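Local structure of Glyoxalase/bleomycin resistance protein/dioxygenase (Vibrio splendidus, 2RK9) at residues 21-24 against 28-31; 40-45 against 49-54; 90-93 against 98-101. The protein is of unknown specific function but, as a member of the glyoxalase/bleomycin resistance/dioxygenase superfamily, probably binds a small molecule or metal in a cleft formed by curved beta-sheets. The protein carries 1 engineered substitution. One frame throughout, in Å; residues are numbered along the deposited sequence.

Contact 1. Residues 21-24 against 28-31; sequences SFFV and GFEV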
loop_
_atom_site.group_PDB
_atom_site.type_symbol
_atom_site.label_atom_id
_atom_site.label_comp_id
_atom_site.label_asym_id
_atom_site.label_seq_id
_atom_site.Cartn_x
_atom_site.Cartn_y
_atom_site.Cartn_z
ATOM N N SER B 21 -2.729 18.792 0.518
ATOM C CA SER B 21 -3.400 19.605 -0.493
ATOM C C SER B 21 -3.463 18.881 -1.821
ATOM O O SER B 21 -4.438 19.006 -2.558
ATOM C CB SER B 21 -2.682 20.943 -0.672
ATOM O OG SER B 21 -2.691 21.669 0.545
ATOM N N PHE B 22 -2.418 18.123 -2.127
ATOM C CA PHE B 22 -2.380 17.386 -3.380
ATOM C C PHE B 22 -3.486 16.343 -3.399
ATOM O O PHE B 22 -4.250 16.247 -4.354
ATOM C CB PHE B 22 -1.041 16.677 -3.555
ATOM C CG PHE B 22 -0.912 15.981 -4.871
ATOM C CD1 PHE B 22 -0.575 16.698 -6.015
ATOM C CD2 PHE B 22 -1.147 14.614 -4.976
ATOM C CE1 PHE B 22 -0.477 16.063 -7.245
ATOM C CE2 PHE B 22 -1.051 13.974 -6.203
ATOM C CZ PHE B 22 -0.714 14.698 -7.338
ATOM N N PHE B 23 -3.562 15.550 -2.336
ATOM C CA PHE B 23 -4.582 14.516 -2.254
ATOM C C PHE B 23 -5.993 15.087 -2.240
ATOM O O PHE B 23 -6.880 14.563 -2.908
ATOM C CB PHE B 23 -4.364 13.648 -1.016
ATOM C CG PHE B 23 -3.359 12.561 -1.219
ATOM C CD1 PHE B 23 -2.004 12.853 -1.302
ATOM C CD2 PHE B 23 -3.774 11.248 -1.387
ATOM C CE1 PHE B 23 -1.072 11.853 -1.550
ATOM C CE2 PHE B 23 -2.854 10.237 -1.637
ATOM C CZ PHE B 23 -1.499 10.541 -1.720
ATOM N N VAL B 24 -6.201 16.154 -1.478
ATOM C CA VAL B 24 -7.527 16.759 -1.404
ATOM C C VAL B 24 -7.878 17.548 -2.668
ATOM O O VAL B 24 -8.879 17.267 -3.323
ATOM C CB VAL B 24 -7.657 17.708 -0.172
ATOM C CG1 VAL B 24 -8.979 18.454 -0.221
ATOM C CG2 VAL B 24 -7.567 16.911 1.113
ATOM N N GLY B 28 -9.030 14.745 -4.967
ATOM C CA GLY B 28 -10.375 14.720 -4.421
ATOM C C GLY B 28 -10.585 13.877 -3.180
ATOM O O GLY B 28 -11.715 13.498 -2.881
ATOM N N PHE B 29 -9.515 13.562 -2.457
ATOM C CA PHE B 29 -9.661 12.780 -1.237
ATOM C C PHE B 29 -10.319 13.655 -0.182
ATOM O O PHE B 29 -10.355 14.878 -0.319
ATOM C CB PHE B 29 -8.299 12.317 -0.707
ATOM C CG PHE B 29 -7.732 11.129 -1.424
ATOM C CD1 PHE B 29 -7.504 11.167 -2.794
ATOM C CD2 PHE B 29 -7.407 9.976 -0.721
ATOM C CE1 PHE B 29 -6.958 10.067 -3.455
ATOM C CE2 PHE B 29 -6.862 8.874 -1.367
ATOM C CZ PHE B 29 -6.636 8.918 -2.737
ATOM N N GLU B 30 -10.840 13.016 0.858
ATOM C CA GLU B 30 -11.482 13.716 1.967
ATOM C C GLU B 30 -10.713 13.386 3.241
ATOM O O GLU B 30 -10.349 12.235 3.466
ATOM C CB GLU B 30 -12.926 13.249 2.136
ATOM C CG GLU B 30 -13.730 13.200 0.853
ATOM C CD GLU B 30 -15.183 12.808 1.081
ATOM O OE1 GLU B 30 -15.453 11.676 1.562
ATOM O OE2 GLU B 30 -16.059 13.642 0.772
ATOM N N VAL B 31 -10.458 14.397 4.064
ATOM C CA VAL B 31 -9.764 14.171 5.325
ATOM C C VAL B 31 -10.828 13.592 6.256
ATOM O O VAL B 31 -11.873 14.206 6.441
ATOM C CB VAL B 31 -9.240 15.489 5.946
ATOM C CG1 VAL B 31 -8.478 15.197 7.222
ATOM C CG2 VAL B 31 -8.352 16.208 4.966
HETATM O O HOH W 1 -11.539 16.834 -1.670
#
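Val24 CA and Phe29 CA lie 4.5 Å apart where helix 16-26 runs out and the chain swings back toward strand 30-35. This is the turn from the helix into an edge strand of the chain's mixed sheet, in a protein of the glyoxalase/bleomycin resistance superfamily. The helix already widens into a pi-type turn over its residues 22-24. Phe29 N gives a nearly straight hydrogen bond to Phe23 O at 2.9 Å, while Gly28 N makes a weak one to Val24 O. Gly28 is the first residue to leave helical angles, with a positive phi that suits glycine, since a CB would be jammed against the preceding carbonyl O. A water bridges the two backbones, donating to Val24 O and, at 2.7 Å, to Phe29 O. Val24 CA also approaches Phe29 O at 3.6 Å in a CA-H...O contact.

The rings of Phe23 and Phe29 form a T-shaped stack, planes at 79° and centroids 5.0 Å apart. Both residues hold CG anti to the carbonyl carbon (chi1 -83° for Phe23, -79° for Phe29), and the two side chains run side by side the same way, with the edge of Phe23 turned into the face of Phe29. Phe23 also packs on Leu52, and Phe29 on Val50, of strand 48-53; Phe29 further meets the ring of Trp79 of the second subunit. At the margin, Val24 CG2 touches Val31 CG2 at 4.0 Å. In the stack itself, Phe23 CD2 sits over the centre of the Phe29 ring, 3.7 Å above its plane.

Contact 2. Residues 40-45 against 49-54; sequences FVYLTL and DVMLEG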
loop_
_atom_site.group_PDB
_atom_site.type_symbol
_atom_site.label_atom_id
_atom_site.label_comp_id
_atom_site.label_asym_id
_atom_site.label_seq_id
_atom_site.Cartn_x
_atom_site.Cartn_y
_atom_site.Cartn_z
ATOM N N PHE B 40 -0.078 14.143 11.279
ATOM C CA PHE B 40 -0.757 12.943 10.808
ATOM C C PHE B 40 -2.120 13.284 10.211
ATOM O O PHE B 40 -2.878 14.072 10.777
ATOM C CB PHE B 40 -0.946 11.975 11.971
ATOM C CG PHE B 40 -1.735 10.743 11.625
ATOM C CD1 PHE B 40 -1.118 9.652 11.026
ATOM C CD2 PHE B 40 -3.096 10.673 11.906
ATOM C CE1 PHE B 40 -1.845 8.509 10.720
ATOM C CE2 PHE B 40 -3.832 9.532 11.603
ATOM C CZ PHE B 40 -3.205 8.449 11.007
ATOM N N VAL B 41 -2.420 12.680 9.067
ATOM C CA VAL B 41 -3.689 12.909 8.389
ATOM C C VAL B 41 -4.233 11.579 7.869
ATOM O O VAL B 41 -3.495 10.776 7.302
ATOM C CB VAL B 41 -3.515 13.867 7.190
ATOM C CG1 VAL B 41 -4.882 14.290 6.657
ATOM C CG2 VAL B 41 -2.692 15.077 7.606
ATOM N N TYR B 42 -5.522 11.342 8.086
ATOM C CA TYR B 42 -6.149 10.113 7.618
ATOM C C TYR B 42 -7.136 10.490 6.519
ATOM O O TYR B 42 -8.102 11.209 6.769
ATOM C CB TYR B 42 -6.893 9.422 8.760
ATOM C CG TYR B 42 -7.270 7.996 8.439
ATOM C CD1 TYR B 42 -6.496 6.937 8.891
ATOM C CD2 TYR B 42 -8.392 7.710 7.666
ATOM C CE1 TYR B 42 -6.827 5.622 8.587
ATOM C CE2 TYR B 42 -8.733 6.394 7.351
ATOM C CZ TYR B 42 -7.941 5.356 7.818
ATOM O OH TYR B 42 -8.254 4.057 7.512
ATOM N N LEU B 43 -6.887 10.024 5.298
ATOM C CA LEU B 43 -7.780 10.357 4.193
ATOM C C LEU B 43 -8.469 9.152 3.568
ATOM O O LEU B 43 -8.120 8.001 3.833
ATOM C CB LEU B 43 -7.022 11.126 3.108
ATOM C CG LEU B 43 -6.275 12.373 3.591
ATOM C CD1 LEU B 43 -4.883 11.977 4.037
ATOM C CD2 LEU B 43 -6.191 13.400 2.470
ATOM N N THR B 44 -9.463 9.435 2.739
ATOM C CA THR B 44 -10.210 8.386 2.063
ATOM C C THR B 44 -10.748 8.926 0.747
ATOM O O THR B 44 -10.990 10.126 0.600
ATOM C CB THR B 44 -11.399 7.892 2.925
ATOM O OG1 THR B 44 -12.023 6.760 2.299
ATOM C CG2 THR B 44 -12.422 8.994 3.088
ATOM N N LEU B 45 -10.898 8.023 -0.211
ATOM C CA LEU B 45 -11.448 8.353 -1.515
ATOM C C LEU B 45 -12.494 7.273 -1.726
ATOM O O LEU B 45 -12.170 6.149 -2.098
ATOM C CB LEU B 45 -10.386 8.276 -2.617
ATOM C CG LEU B 45 -10.854 8.751 -4.004
ATOM C CD1 LEU B 45 -10.895 10.271 -4.028
ATOM C CD2 LEU B 45 -9.904 8.290 -5.082
ATOM N N ASP B 49 -8.886 3.998 2.026
ATOM C CA ASP B 49 -8.109 4.872 2.898
ATOM C C ASP B 49 -6.588 4.912 2.711
ATOM O O ASP B 49 -5.973 3.954 2.244
ATOM C CB ASP B 49 -8.400 4.523 4.364
ATOM C CG ASP B 49 -9.887 4.491 4.686
ATOM O OD1 ASP B 49 -10.687 5.131 3.968
ATOM O OD2 ASP B 49 -10.252 3.837 5.686
ATOM N N VAL B 50 -6.004 6.043 3.100
ATOM C CA VAL B 50 -4.563 6.258 3.047
ATOM C C VAL B 50 -4.187 7.199 4.194
ATOM O O VAL B 50 -4.963 8.084 4.564
ATOM C CB VAL B 50 -4.109 6.917 1.708
ATOM C CG1 VAL B 50 -4.758 8.266 1.540
ATOM C CG2 VAL B 50 -2.583 7.099 1.688
HETATM N N MSE B 51 -3.004 6.986 4.760
HETATM C CA MSE B 51 -2.508 7.829 5.837
HETATM C C MSE B 51 -1.270 8.607 5.397
HETATM O O MSE B 51 -0.374 8.058 4.757
HETATM C CB MSE B 51 -2.141 6.992 7.060
HETATM C CG MSE B 51 -3.312 6.383 7.772
HETATM SE SE MSE B 51 -2.690 5.271 9.215
HETATM C CE MSE B 51 -2.654 3.581 8.265
ATOM N N LEU B 52 -1.236 9.889 5.742
ATOM C CA LEU B 52 -0.091 10.733 5.423
ATOM C C LEU B 52 0.569 11.127 6.741
ATOM O O LEU B 52 -0.107 11.475 7.707
ATOM C CB LEU B 52 -0.524 11.995 4.672
ATOM C CG LEU B 52 -1.254 11.791 3.344
ATOM C CD1 LEU B 52 -1.555 13.157 2.725
ATOM C CD2 LEU B 52 -0.412 10.934 2.393
ATOM N N GLU B 53 1.892 11.056 6.779
ATOM C CA GLU B 53 2.622 11.417 7.985
ATOM C C GLU B 53 3.836 12.264 7.635
ATOM O O GLU B 53 4.703 11.832 6.881
ATOM C CB GLU B 53 3.063 10.157 8.727
ATOM C CG GLU B 53 3.760 10.470 10.019
ATOM C CD GLU B 53 3.085 9.825 11.213
ATOM O OE1 GLU B 53 3.322 8.622 11.437
ATOM O OE2 GLU B 53 2.311 10.515 11.913
ATOM N N GLY B 54 3.886 13.476 8.187
ATOM C CA GLY B 54 5.002 14.368 7.918
ATOM C C GLY B 54 6.200 14.082 8.809
ATOM O O GLY B 54 7.208 14.792 8.737
#
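Val41 pairs with Leu52, and Leu43 with Val50, as hydrogen-bonded antiparallel pairs, each joined by two backbone bonds; the shortest runs from Leu43 N to Val50 O at 2.8 Å. Phe40-Glu53, Tyr42-Met51 and Thr44-Asp49 form the non-hydrogen-bonded pairs.

The polar side chains converge on one carboxylate. Tyr42 OH donates to Asp49 OD2 at 2.7 Å, on the anti side and 33° out of the carboxylate plane, while Thr44 OG1 donates to Asp49 OD1, also at 2.7 Å and nearly along its C-O axis. With both oxygens engaged, rotation of the carboxylate is restrained.

On this same face, selenomethionine Met51 makes two Met-aromatic contacts. Its SE lies at the edge of the Phe40 ring, in plane, 3.7 Å from Phe40 CE1, and oblique to the Tyr42 ring, 5.2 Å from its centroid; the bend at chi3 (-94°) turns its methyl aside. Met51 CG packs on Tyr42 CD1 at 3.4 Å.

On the other face Leu43 and Leu52 cross at about a right angle, with Leu43 CD1 3.7 Å from Leu52 CG. Strands 40-45 and 48-53 form an antiparallel beta hairpin within the mixed sheet, helix 16-26 packing on its Val41, Leu43 and Leu52 face.

Contact 3. Residues 90-93 against 98-101; sequences RVNE and SIYL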
loop_
_atom_site.group_PDB
_atom_site.type_symbol
_atom_site.label_atom_id
_atom_site.label_comp_id
_atom_site.label_asym_id
_atom_site.label_seq_id
_atom_site.Cartn_x
_atom_site.Cartn_y
_atom_site.Cartn_z
ATOM N N ARG B 90 4.937 -17.525 14.185
ATOM C CA ARG B 90 5.594 -18.171 13.047
ATOM C C ARG B 90 6.735 -17.302 12.530
ATOM O O ARG B 90 7.800 -17.810 12.176
ATOM C CB ARG B 90 4.597 -18.452 11.916
ATOM C CG ARG B 90 5.213 -19.275 10.787
ATOM C CD ARG B 90 4.204 -19.708 9.723
ATOM N NE ARG B 90 3.487 -18.573 9.157
ATOM C CZ ARG B 90 2.284 -18.174 9.558
ATOM N NH1 ARG B 90 1.652 -18.823 10.531
ATOM N NH2 ARG B 90 1.707 -17.124 8.985
ATOM N N VAL B 91 6.513 -15.990 12.488
ATOM C CA VAL B 91 7.541 -15.061 12.021
ATOM C C VAL B 91 8.733 -15.091 12.971
ATOM O O VAL B 91 9.889 -15.113 12.544
ATOM C CB VAL B 91 6.993 -13.619 11.950
ATOM C CG1 VAL B 91 8.116 -12.644 11.595
ATOM C CG2 VAL B 91 5.891 -13.542 10.919
ATOM N N ASN B 92 8.433 -15.100 14.264
ATOM C CA ASN B 92 9.448 -15.119 15.306
ATOM C C ASN B 92 10.248 -16.418 15.247
ATOM O O ASN B 92 11.432 -16.444 15.590
ATOM C CB ASN B 92 8.762 -15.001 16.663
ATOM C CG ASN B 92 9.607 -14.287 17.695
ATOM O OD1 ASN B 92 9.201 -14.186 18.854
ATOM N ND2 ASN B 92 10.774 -13.782 17.294
ATOM N N GLU B 93 9.592 -17.492 14.810
ATOM C CA GLU B 93 10.232 -18.798 14.708
ATOM C C GLU B 93 11.113 -18.975 13.482
ATOM O O GLU B 93 12.279 -19.351 13.596
ATOM C CB GLU B 93 9.179 -19.911 14.728
ATOM C CG GLU B 93 8.793 -20.340 16.126
ATOM C CD GLU B 93 7.807 -21.488 16.149
ATOM O OE1 GLU B 93 7.953 -22.441 15.344
ATOM O OE2 GLU B 93 6.892 -21.444 16.993
ATOM N N SER B 98 13.761 -10.680 10.822
ATOM C CA SER B 98 12.927 -9.835 9.970
ATOM C C SER B 98 11.974 -8.971 10.787
ATOM O O SER B 98 11.304 -8.093 10.248
ATOM C CB SER B 98 12.114 -10.689 8.993
ATOM O OG SER B 98 12.930 -11.202 7.951
ATOM N N ILE B 99 11.911 -9.222 12.089
ATOM C CA ILE B 99 11.036 -8.448 12.951
ATOM C C ILE B 99 11.619 -7.060 13.178
ATOM O O ILE B 99 12.755 -6.916 13.621
ATOM C CB ILE B 99 10.806 -9.171 14.292
ATOM C CG1 ILE B 99 10.125 -10.515 14.023
ATOM C CG2 ILE B 99 9.932 -8.318 15.202
ATOM C CD1 ILE B 99 9.911 -11.372 15.251
ATOM N N TYR B 100 10.817 -6.049 12.853
ATOM C CA TYR B 100 11.192 -4.645 12.953
ATOM C C TYR B 100 10.664 -4.038 14.249
ATOM O O TYR B 100 11.299 -3.178 14.858
ATOM C CB TYR B 100 10.614 -3.914 11.741
ATOM C CG TYR B 100 10.891 -2.438 11.670
ATOM C CD1 TYR B 100 12.033 -1.948 11.039
ATOM C CD2 TYR B 100 9.975 -1.522 12.185
ATOM C CE1 TYR B 100 12.249 -0.568 10.916
ATOM C CE2 TYR B 100 10.179 -0.152 12.069
ATOM C CZ TYR B 100 11.317 0.320 11.432
ATOM O OH TYR B 100 11.498 1.679 11.312
ATOM N N LEU B 101 9.477 -4.475 14.647
ATOM C CA LEU B 101 8.855 -4.014 15.883
ATOM C C LEU B 101 8.197 -5.247 16.496
ATOM O O LEU B 101 7.416 -5.924 15.830
ATOM C CB LEU B 101 7.791 -2.950 15.599
ATOM C CG LEU B 101 7.102 -2.384 16.846
ATOM C CD1 LEU B 101 8.014 -1.421 17.546
ATOM C CD2 LEU B 101 5.831 -1.662 16.447
#
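Ile99 reaches toward helix 84-94 and lays its outer branch over Val91 and Asn92. CG1 stands anti to the carbonyl carbon (chi1 -62°), and the chain continues extended through chi2 (177°), which carries CD1 up to the helix surface. Lower on the branch, Ile99 CG1 meets Val91 CG1 at 3.8 Å, the two side chains running at a slant to each other. The end of the branch comes against Asn92: Ile99 CD1 is 3.3 Å from Asn92 ND2 and 3.8 Å from Asn92 CA. The amide nitrogen therefore touches a methyl group here, and no hydrogen bond joins the two segments.

Helix 84-94 and strand 99-108 follow each other in the chain, the strand being an edge of the chain's sheet, and Ile99, its first residue, packs against the last turn of the helix. Just past it, Tyr100 and Leu101 both face Met121 of strand 115-123 in a classic beta bulge, and the chain turns a corner. Val91 also packs on Phe120 of that strand, which puts its side chain between helix and sheet. From the second subunit, Leu27 packs on Val91 and Phe22 on Ser98, and Arg90 NE donates a hydrogen bond to Val26 O of that chain.

In the fold
Contacts 1, 2 and 3 follow one another along the chain without overlap. The first two are in touch: their centres are 9 Å apart, strands 30-35 and 40-45 are neighbours in the sheet, and Glu30 N probably bonds Thr44 O at 2.9 Å. Both lie on one side of the chain's centre and contact 3 on the other, about 35 Å from contact 1 and 27 Å from contact 2, centre to centre. Contacts 1 and 3 each join a helix to the edge strand that follows it (30-35 and 99-108). In the dimer, the contact 1 region of one chain meets the contact 3 region of the other: Phe22 packs on Ser98, and Val24 O is weakly bonded to Arg90 NH2.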